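Local coordinates for nucleoprotein (Schmallenberg virus, PDB 4JNG) that encapsidates the viral RNA genome as a helical nucleocapsid, protecting it from nucleases and providing the template for transcription and replication, at residues B[25-30]-B[97-102]; B[106-109]-B[114-117]; B[130-135]-B[139-144]; B[146-151]-B[157-162]. One frame throughout, in Å; residues are numbered along the deposited sequence.

Contacts 1 and 4 are buried and contacts 2 and 3 only partly so, with contact 2 farthest from the centre of the chain. Helix 93-110 serves both contact 1, where two aromatic rings and a leucine pack it against helix 20-31, and contact 2, where aliphatic carbons and a thiol pack beside a weak ion pair at the surface. Contact 3 buries the most surface, joining a loop to helix 138-142 through tryptophan, tyrosine and cysteine. Contact 4, the smallest, sets a proline of helix 158-168 against a short 3-10 turn and lies about 4 Å from bound RNA at its nearest atom. Contact 3 touches contacts 2 and 4, and contact 1 touches contacts 3 and 4.

Contact 1 (B[25-30]-B[97-102]); sequences VAFIGK and SGYLAR
With CG trans to its own backbone N (chi1 168°), F27 extends from its helix toward Y99, whose ring lies beside the backbone N (chi1 -64°), a turn that brings CD2 of Y99 against the methylene of F27, with Y99 CD2 3.5 Å from F27 CB. The CB of Y99 itself points toward helix 20-31 and lies over one face of the F27 ring in a CH-pi contact, 3.9 Å from Y99 CB to the centroid of F27. It sits off-centre, near the rim, with F27 CD2 3.5 Å from Y99 CB. The two rings meet obliquely, their planes 43° apart, and the geometry is neither a parallel stack nor a T-shape. These side chains join helix 20-31 to helix 93-110 in the N-terminal lobe of the orthobunyavirus nucleoprotein, their closest alpha carbons, those of F27 and Y99, being 7.4 Å apart. L100 meets F27 from another direction: its branch CD2 lies at the ring edge, in plane, with L100 CD2 3.9 Å from F27 CZ. F43 and F44 of helix 37-45 continue the apolar surface beyond L100, while F18 and I91 pack on Y99. One turn away, R102 forms a salt bridge with E21, giving the same helix pair a polar link nearer the surface.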
loop_
_atom_site.group_PDB
_atom_site.type_symbol
_atom_site.label_atom_id
_atom_site.label_comp_id
_atom_site.label_asym_id
_atom_site.label_seq_id
_atom_site.Cartn_x
_atom_site.Cartn_y
_atom_site.Cartn_z
ATOM N N VAL B 25 22.132 26.445 18.623
ATOM C CA VAL B 25 22.927 26.888 19.750
ATOM C C VAL B 25 22.400 26.276 21.044
ATOM O O VAL B 25 23.191 25.901 21.903
ATOM C CB VAL B 25 23.004 28.421 19.829
ATOM C CG1 VAL B 25 23.786 28.857 21.058
ATOM C CG2 VAL B 25 23.671 28.965 18.578
ATOM N N ALA B 26 21.078 26.132 21.165
ATOM C CA ALA B 26 20.491 25.460 22.335
ATOM C C ALA B 26 20.871 23.980 22.390
ATOM O O ALA B 26 21.045 23.414 23.470
ATOM C CB ALA B 26 18.980 25.613 22.341
ATOM N N PHE B 27 20.984 23.362 21.220
ATOM C CA PHE B 27 21.389 21.968 21.110
ATOM C C PHE B 27 22.856 21.801 21.516
ATOM O O PHE B 27 23.212 20.833 22.201
ATOM C CB PHE B 27 21.145 21.487 19.678
ATOM C CG PHE B 27 21.770 20.170 19.342
ATOM C CD1 PHE B 27 21.140 18.982 19.675
ATOM C CD2 PHE B 27 22.961 20.118 18.642
ATOM C CE1 PHE B 27 21.700 17.766 19.335
ATOM C CE2 PHE B 27 23.534 18.904 18.300
ATOM C CZ PHE B 27 22.903 17.723 18.651
ATOM N N ILE B 28 23.696 22.739 21.091
ATOM C CA ILE B 28 25.099 22.733 21.484
ATOM C C ILE B 28 25.206 23.004 22.979
ATOM O O ILE B 28 26.003 22.386 23.660
ATOM C CB ILE B 28 25.936 23.752 20.688
ATOM C CG1 ILE B 28 25.941 23.393 19.192
ATOM C CG2 ILE B 28 27.367 23.821 21.219
ATOM C CD1 ILE B 28 26.427 21.999 18.864
ATOM N N GLY B 29 24.386 23.916 23.481
ATOM C CA GLY B 29 24.275 24.146 24.919
ATOM C C GLY B 29 23.980 22.889 25.723
ATOM O O GLY B 29 24.618 22.642 26.752
ATOM N N LYS B 30 23.033 22.080 25.252
ATOM C CA LYS B 30 22.630 20.877 25.986
ATOM C C LYS B 30 23.577 19.695 25.812
ATOM O O LYS B 30 23.829 18.983 26.772
ATOM C CB LYS B 30 21.226 20.438 25.576
ATOM C CG LYS B 30 20.597 19.384 26.487
ATOM C CD LYS B 30 19.078 19.337 26.286
ATOM C CE LYS B 30 18.384 18.486 27.342
ATOM N NZ LYS B 30 18.200 17.065 26.917
ATOM N N SER B 97 19.673 15.736 13.025
ATOM C CA SER B 97 20.509 15.484 11.862
ATOM C C SER B 97 21.123 16.757 11.282
ATOM O O SER B 97 22.301 16.778 10.933
ATOM C CB SER B 97 19.691 14.774 10.791
ATOM O OG SER B 97 20.452 14.555 9.623
ATOM N N GLY B 98 20.318 17.811 11.164
ATOM C CA GLY B 98 20.808 19.099 10.680
ATOM C C GLY B 98 21.782 19.746 11.659
ATOM O O GLY B 98 22.842 20.249 11.263
ATOM N N TYR B 99 21.437 19.728 12.940
ATOM C CA TYR B 99 22.331 20.293 13.947
ATOM C C TYR B 99 23.688 19.577 13.936
ATOM O O TYR B 99 24.711 20.241 13.887
ATOM C CB TYR B 99 21.715 20.252 15.347
ATOM C CG TYR B 99 20.462 21.083 15.532
ATOM C CD1 TYR B 99 20.121 22.121 14.650
ATOM C CD2 TYR B 99 19.617 20.846 16.609
ATOM C CE1 TYR B 99 18.974 22.876 14.844
ATOM C CE2 TYR B 99 18.469 21.599 16.806
ATOM C CZ TYR B 99 18.156 22.611 15.925
ATOM O OH TYR B 99 17.019 23.350 16.143
ATOM N N LEU B 100 23.678 18.244 13.921
ATOM C CA LEU B 100 24.920 17.445 13.954
ATOM C C LEU B 100 25.784 17.672 12.719
ATOM O O LEU B 100 27.003 17.788 12.828
ATOM C CB LEU B 100 24.640 15.947 14.131
ATOM C CG LEU B 100 24.231 15.444 15.517
ATOM C CD1 LEU B 100 23.775 13.994 15.424
ATOM C CD2 LEU B 100 25.354 15.565 16.551
ATOM N N ALA B 101 25.155 17.735 11.551
ATOM C CA ALA B 101 25.856 18.092 10.312
ATOM C C ALA B 101 26.518 19.466 10.429
ATOM O O ALA B 101 27.673 19.640 10.048
ATOM C CB ALA B 101 24.905 18.067 9.125
ATOM N N ARG B 102 25.775 20.426 10.963
ATOM C CA ARG B 102 26.273 21.769 11.181
ATOM C C ARG B 102 27.418 21.782 12.200
ATOM O O ARG B 102 28.374 22.538 12.049
ATOM C CB ARG B 102 25.130 22.673 11.647
ATOM C CG ARG B 102 25.539 24.026 12.196
ATOM C CD ARG B 102 26.025 24.973 11.125
ATOM N NE ARG B 102 25.245 26.203 11.196
ATOM C CZ ARG B 102 25.478 27.215 12.028
ATOM N NH1 ARG B 102 26.502 27.205 12.881
ATOM N NH2 ARG B 102 24.675 28.256 12.000
#

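Contact 2 (B[106-109]-B[114-117]); sequences DTCK and KLAE
Apolar contact between T107 and K114 is made by the methyl of the threonine and the aliphatic part of the lysine. T107 CG2 is 3.6 Å from K114 CD and about as close to CG, the two side chains crossing at a slant. The bend of the lysine chain at chi2 (-74°) lays CD against the methyl that CG already touches, before the amine leads away. A second apolar pair uses the sulfur of C108, whose SG rests against L115 and touches both its backbone and one branch, 3.8 Å from L115 CA and 4.0 Å from L115 CD1.

A backbone carbonyl adds to this by meeting the CB methylene of the lysine, with T107 O 3.3 Å from K114 CB. The chain comes very near itself here, for the alpha carbons of C108 and L115 are only 4.6 Å apart. Such closeness belongs to the joint between consecutive helices: helix 93-110 ends, the chain turns sharply, and helix 112-121 begins at once, with its first turn packed on the last turns of the preceding one.

The polar bonds run along each helix rather than across the contact. K114 NZ forms a salt bridge with E117 OE1 at 3.5 Å, a weak hydrogen bond reaching one turn along the same helix at the surface. T107 OG1 is satisfied by a hydrogen bond to W103 O, which keeps its hydroxyl turned back on its own helix and leaves the methyl for the lysine. F37 of helix 37-45 packs against both T107 and E117.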
loop_
_atom_site.group_PDB
_atom_site.type_symbol
_atom_site.label_atom_id
_atom_site.label_comp_id
_atom_site.label_asym_id
_atom_site.label_seq_id
_atom_site.Cartn_x
_atom_site.Cartn_y
_atom_site.Cartn_z
ATOM N N ASP B 106 31.134 23.068 11.454
ATOM C CA ASP B 106 31.755 24.072 12.325
ATOM C C ASP B 106 33.096 23.603 12.900
ATOM O O ASP B 106 34.013 24.405 13.078
ATOM C CB ASP B 106 30.811 24.484 13.465
ATOM C CG ASP B 106 29.659 25.352 12.980
ATOM O OD1 ASP B 106 29.786 25.936 11.890
ATOM O OD2 ASP B 106 28.622 25.444 13.679
ATOM N N THR B 107 33.201 22.313 13.190
ATOM C CA THR B 107 34.450 21.735 13.671
ATOM C C THR B 107 35.471 21.561 12.538
ATOM O O THR B 107 36.667 21.640 12.775
ATOM C CB THR B 107 34.202 20.375 14.353
ATOM O OG1 THR B 107 33.113 20.491 15.278
ATOM C CG2 THR B 107 35.442 19.924 15.097
ATOM N N CYS B 108 34.991 21.333 11.315
ATOM C CA CYS B 108 35.861 21.047 10.167
ATOM C C CYS B 108 36.385 22.307 9.499
ATOM O O CYS B 108 37.489 22.313 8.945
ATOM C CB CYS B 108 35.125 20.197 9.130
ATOM S SG CYS B 108 34.963 18.466 9.609
ATOM N N LYS B 109 35.577 23.362 9.537
ATOM C CA LYS B 109 35.951 24.657 8.999
ATOM C C LYS B 109 37.201 25.205 9.687
ATOM O O LYS B 109 38.010 25.877 9.060
ATOM C CB LYS B 109 34.800 25.650 9.177
ATOM C CG LYS B 109 34.996 26.971 8.453
ATOM C CD LYS B 109 33.902 27.965 8.802
ATOM C CE LYS B 109 34.164 29.315 8.154
ATOM N NZ LYS B 109 32.920 30.123 8.028
ATOM N N LYS B 114 40.894 18.348 12.159
ATOM C CA LYS B 114 39.507 17.913 12.395
ATOM C C LYS B 114 38.838 17.417 11.116
ATOM O O LYS B 114 38.123 16.413 11.135
ATOM C CB LYS B 114 38.660 19.028 13.015
ATOM C CG LYS B 114 39.069 19.435 14.418
ATOM C CD LYS B 114 38.681 18.413 15.469
ATOM C CE LYS B 114 39.316 18.751 16.807
ATOM N NZ LYS B 114 39.027 17.716 17.834
ATOM N N LEU B 115 39.065 18.116 10.006
ATOM C CA LEU B 115 38.569 17.658 8.719
ATOM C C LEU B 115 39.066 16.244 8.408
ATOM O O LEU B 115 38.272 15.371 8.061
ATOM C CB LEU B 115 38.978 18.621 7.607
ATOM C CG LEU B 115 38.474 18.264 6.204
ATOM C CD1 LEU B 115 36.995 17.919 6.239
ATOM C CD2 LEU B 115 38.734 19.406 5.231
ATOM N N ALA B 116 40.373 16.017 8.564
ATOM C CA ALA B 116 40.974 14.717 8.263
ATOM C C ALA B 116 40.348 13.577 9.072
ATOM O O ALA B 116 40.077 12.505 8.525
ATOM C CB ALA B 116 42.489 14.757 8.467
ATOM N N GLU B 117 40.103 13.798 10.361
ATOM C CA GLU B 117 39.466 12.748 11.178
ATOM C C GLU B 117 37.971 12.576 10.860
ATOM O O GLU B 117 37.490 11.442 10.760
ATOM C CB GLU B 117 39.708 12.916 12.689
ATOM C CG GLU B 117 39.592 14.317 13.265
ATOM C CD GLU B 117 39.944 14.375 14.746
ATOM O OE1 GLU B 117 39.892 15.473 15.339
ATOM O OE2 GLU B 117 40.287 13.324 15.326
#

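Contact 3 (B[130-135]-B[139-144]); sequences KGCTWA and TMYLGF
The indole NE1 of W134, which packs 3.3 Å from Y141 CE2, is held by a hydrogen bond to the carbonyl O of I122. The phenol OH of Y141 is likewise hydrogen-bonded, to the backbone N of M124, so both polar ends are tied to the chain leading out of helix 112-121. Y141 lies over one face of the indole, with CD2 above the centre of the ring system. The five-membered ring and the phenol ring have centroids 4.1 Å apart, but their planes open at 34°, and the overlap is oblique rather than a parallel stack. The backbone just before W134 also touches the phenol ring, obliquely, with T133 C 3.3 Å from Y141 CD1. In this way the loop after helix 112-121 doubles back and packs along helix 138-142, with W134 starting a 3-10 turn. Farther back along the loop, C132 points toward the helix. Its SG, trans to the backbone N (chi1 -161°), makes sulfur-aromatic contacts at the rims of Y141 and F144. The closer is F144, with C132 SG 3.6 Å from F144 CE2; M140 adds CG at 4.0 Å from the same SG of C132. At the far end K130 CB approaches F144 CZ at 4.0 Å, while its amine turns off to a salt bridge with D170; its side chain lies about 5 Å from that of R166, which binds RNA.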
loop_
_atom_site.group_PDB
_atom_site.type_symbol
_atom_site.label_atom_id
_atom_site.label_comp_id
_atom_site.label_asym_id
_atom_site.label_seq_id
_atom_site.Cartn_x
_atom_site.Cartn_y
_atom_site.Cartn_z
ATOM N N LYS B 130 25.034 9.287 -4.676
ATOM C CA LYS B 130 25.119 10.273 -5.754
ATOM C C LYS B 130 26.560 10.564 -6.214
ATOM O O LYS B 130 26.791 11.510 -6.970
ATOM C CB LYS B 130 24.437 11.574 -5.312
ATOM C CG LYS B 130 22.917 11.498 -5.288
ATOM C CD LYS B 130 22.345 11.450 -6.698
ATOM C CE LYS B 130 20.866 11.815 -6.729
ATOM N NZ LYS B 130 20.513 12.531 -7.988
ATOM N N GLY B 131 27.514 9.748 -5.771
ATOM C CA GLY B 131 28.929 9.916 -6.113
ATOM C C GLY B 131 29.658 11.079 -5.447
ATOM O O GLY B 131 30.525 11.694 -6.072
ATOM N N CYS B 132 29.353 11.373 -4.180
ATOM C CA CYS B 132 29.901 12.583 -3.541
ATOM C C CYS B 132 31.298 12.398 -2.913
ATOM O O CYS B 132 32.282 12.862 -3.478
ATOM C CB CYS B 132 28.907 13.189 -2.543
ATOM S SG CYS B 132 29.226 14.924 -2.130
ATOM N N THR B 133 31.387 11.721 -1.771
ATOM C CA THR B 133 32.639 11.609 -0.981
ATOM C C THR B 133 33.155 12.923 -0.379
ATOM O O THR B 133 32.885 14.018 -0.877
ATOM C CB THR B 133 33.817 10.938 -1.745
ATOM O OG1 THR B 133 34.252 11.769 -2.831
ATOM C CG2 THR B 133 33.427 9.563 -2.262
ATOM N N TRP B 134 33.929 12.785 0.695
ATOM C CA TRP B 134 34.551 13.925 1.374
ATOM C C TRP B 134 35.465 14.709 0.440
ATOM O O TRP B 134 35.779 15.869 0.707
ATOM C CB TRP B 134 35.358 13.449 2.584
ATOM C CG TRP B 134 34.536 13.096 3.795
ATOM C CD1 TRP B 134 34.052 11.865 4.131
ATOM C CD2 TRP B 134 34.136 13.982 4.847
ATOM N NE1 TRP B 134 33.368 11.929 5.325
ATOM C CE2 TRP B 134 33.407 13.218 5.785
ATOM C CE3 TRP B 134 34.324 15.348 5.089
ATOM C CZ2 TRP B 134 32.861 13.778 6.947
ATOM C CZ3 TRP B 134 33.782 15.903 6.244
ATOM C CH2 TRP B 134 33.059 15.119 7.156
ATOM N N ALA B 135 35.889 14.059 -0.644
ATOM C CA ALA B 135 36.713 14.672 -1.683
ATOM C C ALA B 135 36.107 15.939 -2.260
ATOM O O ALA B 135 36.827 16.886 -2.572
ATOM C CB ALA B 135 36.970 13.671 -2.799
ATOM N N THR B 139 31.267 20.895 2.738
ATOM C CA THR B 139 29.974 21.575 2.607
ATOM C C THR B 139 29.019 20.827 1.675
ATOM O O THR B 139 27.827 20.767 1.940
ATOM C CB THR B 139 30.098 23.049 2.145
ATOM O OG1 THR B 139 30.497 23.107 0.772
ATOM C CG2 THR B 139 31.089 23.809 2.997
ATOM N N MET B 140 29.543 20.246 0.599
ATOM C CA MET B 140 28.704 19.493 -0.335
ATOM C C MET B 140 28.290 18.151 0.256
ATOM O O MET B 140 27.109 17.778 0.207
ATOM C CB MET B 140 29.425 19.264 -1.666
ATOM C CG MET B 140 28.476 18.787 -2.753
ATOM S SD MET B 140 29.204 18.658 -4.394
ATOM C CE MET B 140 28.053 17.491 -5.102
ATOM N N TYR B 141 29.272 17.443 0.813
ATOM C CA TYR B 141 29.083 16.114 1.385
ATOM C C TYR B 141 28.129 16.124 2.576
ATOM O O TYR B 141 27.251 15.276 2.681
ATOM C CB TYR B 141 30.438 15.533 1.819
ATOM C CG TYR B 141 30.389 14.085 2.251
ATOM C CD1 TYR B 141 30.305 13.064 1.314
ATOM C CD2 TYR B 141 30.434 13.733 3.597
ATOM C CE1 TYR B 141 30.258 11.736 1.698
ATOM C CE2 TYR B 141 30.396 12.404 3.992
ATOM C CZ TYR B 141 30.307 11.411 3.037
ATOM O OH TYR B 141 30.262 10.089 3.428
ATOM N N LEU B 142 28.321 17.073 3.484
ATOM C CA LEU B 142 27.460 17.175 4.652
ATOM C C LEU B 142 26.144 17.842 4.287
ATOM O O LEU B 142 25.142 17.634 4.964
ATOM C CB LEU B 142 28.143 17.958 5.768
ATOM C CG LEU B 142 29.414 17.349 6.352
ATOM C CD1 LEU B 142 30.033 18.352 7.301
ATOM C CD2 LEU B 142 29.140 16.034 7.068
ATOM N N GLY B 143 26.154 18.630 3.216
ATOM C CA GLY B 143 24.933 19.238 2.678
ATOM C C GLY B 143 23.855 18.241 2.289
ATOM O O GLY B 143 22.687 18.614 2.143
ATOM N N PHE B 144 24.240 16.980 2.116
ATOM C CA PHE B 144 23.296 15.899 1.831
ATOM C C PHE B 144 22.508 15.434 3.061
ATOM O O PHE B 144 21.530 14.696 2.920
ATOM C CB PHE B 144 24.033 14.694 1.224
ATOM C CG PHE B 144 24.217 14.774 -0.267
ATOM C CD1 PHE B 144 23.171 14.447 -1.126
ATOM C CD2 PHE B 144 25.434 15.154 -0.816
ATOM C CE1 PHE B 144 23.336 14.511 -2.498
ATOM C CE2 PHE B 144 25.600 15.222 -2.191
ATOM C CZ PHE B 144 24.548 14.902 -3.033
#

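Contact 4 (B[146-151]-B[157-162]); sequences PGAEMF and FYPLVI
The pyrrolidine ring of P159 points at the 3-10 turn 148-150 and meets it with its CB and CG carbons. CG faces A148, lying 3.6 Å from A148 O and 3.8 Å from the methyl CB of A148. Its neighbour in the ring, CB, faces the next residue, 3.7 Å from E149 CA, and is only slightly farther from the CB of E149. The proline thus straddles the A148-E149 peptide, and the alpha carbons of E149 and P159 come within 5.1 Å. E149 itself does not follow the ring. Its CG stands between the backbone N and the carbonyl carbon (chi1 77°), and a bend at chi2 carries the carboxylate back along its own segment, where OE1 accepts a weak hydrogen bond from G147 N at 3.0 Å. P159 stands in the first turn of helix 158-168, two residues after the N-cap residue F157, a position where the missing amide proton of a proline costs the helix no bond. F155 also packs on A148, and V180 of helix 177-181 packs on E149. The meeting itself is purely van der Waals, and the carboxylate of E149 takes no part in it; the side chains of E149 and K179, which binds RNA, come within about 3 Å of each other, so an effect of the acid on the charge of that lysine is possible.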
loop_
_atom_site.group_PDB
_atom_site.type_symbol
_atom_site.label_atom_id
_atom_site.label_comp_id
_atom_site.label_asym_id
_atom_site.label_seq_id
_atom_site.Cartn_x
_atom_site.Cartn_y
_atom_site.Cartn_z
ATOM N N PRO B 146 19.872 15.083 6.041
ATOM C CA PRO B 146 18.551 15.659 6.317
ATOM C C PRO B 146 18.704 16.752 7.367
ATOM O O PRO B 146 19.526 16.609 8.292
ATOM C CB PRO B 146 17.749 14.475 6.874
ATOM C CG PRO B 146 18.469 13.263 6.402
ATOM C CD PRO B 146 19.914 13.637 6.306
ATOM N N GLY B 147 17.964 17.846 7.200
ATOM C CA GLY B 147 18.046 18.986 8.102
ATOM C C GLY B 147 19.129 20.002 7.784
ATOM O O GLY B 147 19.152 21.066 8.386
ATOM N N ALA B 148 20.026 19.694 6.848
ATOM C CA ALA B 148 21.047 20.655 6.422
ATOM C C ALA B 148 20.442 21.881 5.725
ATOM O O ALA B 148 21.048 22.952 5.722
ATOM C CB ALA B 148 22.065 19.986 5.512
ATOM N N GLU B 149 19.252 21.719 5.148
ATOM C CA GLU B 149 18.541 22.838 4.496
ATOM C C GLU B 149 18.151 23.987 5.451
ATOM O O GLU B 149 17.850 25.097 5.010
ATOM C CB GLU B 149 17.324 22.320 3.709
ATOM C CG GLU B 149 16.093 21.955 4.530
ATOM C CD GLU B 149 16.237 20.693 5.365
ATOM O OE1 GLU B 149 17.126 19.843 5.104
ATOM O OE2 GLU B 149 15.434 20.559 6.302
ATOM N N MET B 150 18.165 23.720 6.755
ATOM C CA MET B 150 18.026 24.767 7.765
ATOM C C MET B 150 19.227 25.735 7.817
ATOM O O MET B 150 19.142 26.781 8.467
ATOM C CB MET B 150 17.902 24.139 9.157
ATOM C CG MET B 150 16.707 23.241 9.392
ATOM S SD MET B 150 16.596 22.811 11.146
ATOM C CE MET B 150 17.799 21.505 11.324
ATOM N N PHE B 151 20.340 25.385 7.171
ATOM C CA PHE B 151 21.549 26.204 7.209
ATOM C C PHE B 151 22.140 26.389 5.813
ATOM O O PHE B 151 23.266 25.975 5.538
ATOM C CB PHE B 151 22.589 25.557 8.144
ATOM C CG PHE B 151 22.049 25.220 9.503
ATOM C CD1 PHE B 151 21.717 26.225 10.396
ATOM C CD2 PHE B 151 21.859 23.901 9.883
ATOM C CE1 PHE B 151 21.202 25.923 11.645
ATOM C CE2 PHE B 151 21.354 23.589 11.131
ATOM C CZ PHE B 151 21.019 24.604 12.011
ATOM N N PHE B 157 24.602 26.846 0.107
ATOM C CA PHE B 157 23.444 26.569 -0.758
ATOM C C PHE B 157 23.287 25.129 -1.263
ATOM O O PHE B 157 22.358 24.850 -2.012
ATOM C CB PHE B 157 23.427 27.533 -1.960
ATOM C CG PHE B 157 22.875 28.894 -1.641
ATOM C CD1 PHE B 157 21.513 29.073 -1.446
ATOM C CD2 PHE B 157 23.714 30.000 -1.555
ATOM C CE1 PHE B 157 20.997 30.327 -1.158
ATOM C CE2 PHE B 157 23.206 31.254 -1.268
ATOM C CZ PHE B 157 21.844 31.418 -1.068
ATOM N N TYR B 158 24.153 24.205 -0.856
ATOM C CA TYR B 158 24.118 22.858 -1.438
ATOM C C TYR B 158 22.801 22.096 -1.226
ATOM O O TYR B 158 22.318 21.453 -2.154
ATOM C CB TYR B 158 25.321 22.017 -0.982
ATOM C CG TYR B 158 26.572 22.350 -1.761
ATOM C CD1 TYR B 158 26.610 22.176 -3.142
ATOM C CD2 TYR B 158 27.700 22.865 -1.137
ATOM C CE1 TYR B 158 27.740 22.490 -3.876
ATOM C CE2 TYR B 158 28.836 23.182 -1.866
ATOM C CZ TYR B 158 28.849 22.989 -3.233
ATOM O OH TYR B 158 29.969 23.298 -3.962
ATOM N N PRO B 159 22.218 22.158 -0.013
ATOM C CA PRO B 159 20.976 21.416 0.214
ATOM C C PRO B 159 19.825 21.877 -0.692
ATOM O O PRO B 159 19.013 21.060 -1.106
ATOM C CB PRO B 159 20.653 21.700 1.688
ATOM C CG PRO B 159 21.953 22.075 2.299
ATOM C CD PRO B 159 22.720 22.781 1.223
ATOM N N LEU B 160 19.780 23.173 -0.989
ATOM C CA LEU B 160 18.797 23.735 -1.913
ATOM C C LEU B 160 18.915 23.150 -3.311
ATOM O O LEU B 160 17.924 22.686 -3.873
ATOM C CB LEU B 160 18.939 25.257 -1.999
ATOM C CG LEU B 160 18.131 25.939 -3.111
ATOM C CD1 LEU B 160 16.641 25.679 -2.960
ATOM C CD2 LEU B 160 18.427 27.429 -3.122
ATOM N N VAL B 161 20.123 23.187 -3.867
ATOM C CA VAL B 161 20.341 22.738 -5.244
ATOM C C VAL B 161 20.365 21.210 -5.343
ATOM O O VAL B 161 19.942 20.653 -6.354
ATOM C CB VAL B 161 21.602 23.369 -5.889
ATOM C CG1 VAL B 161 21.528 24.889 -5.825
ATOM C CG2 VAL B 161 22.893 22.864 -5.249
ATOM N N ILE B 162 20.842 20.535 -4.295
ATOM C CA ILE B 162 20.742 19.067 -4.210
ATOM C C ILE B 162 19.285 18.605 -4.351
ATOM O O ILE B 162 19.012 17.542 -4.914
ATOM C CB ILE B 162 21.319 18.527 -2.884
ATOM C CG1 ILE B 162 22.855 18.582 -2.906
ATOM C CG2 ILE B 162 20.871 17.083 -2.642
ATOM C CD1 ILE B 162 23.510 18.365 -1.552
#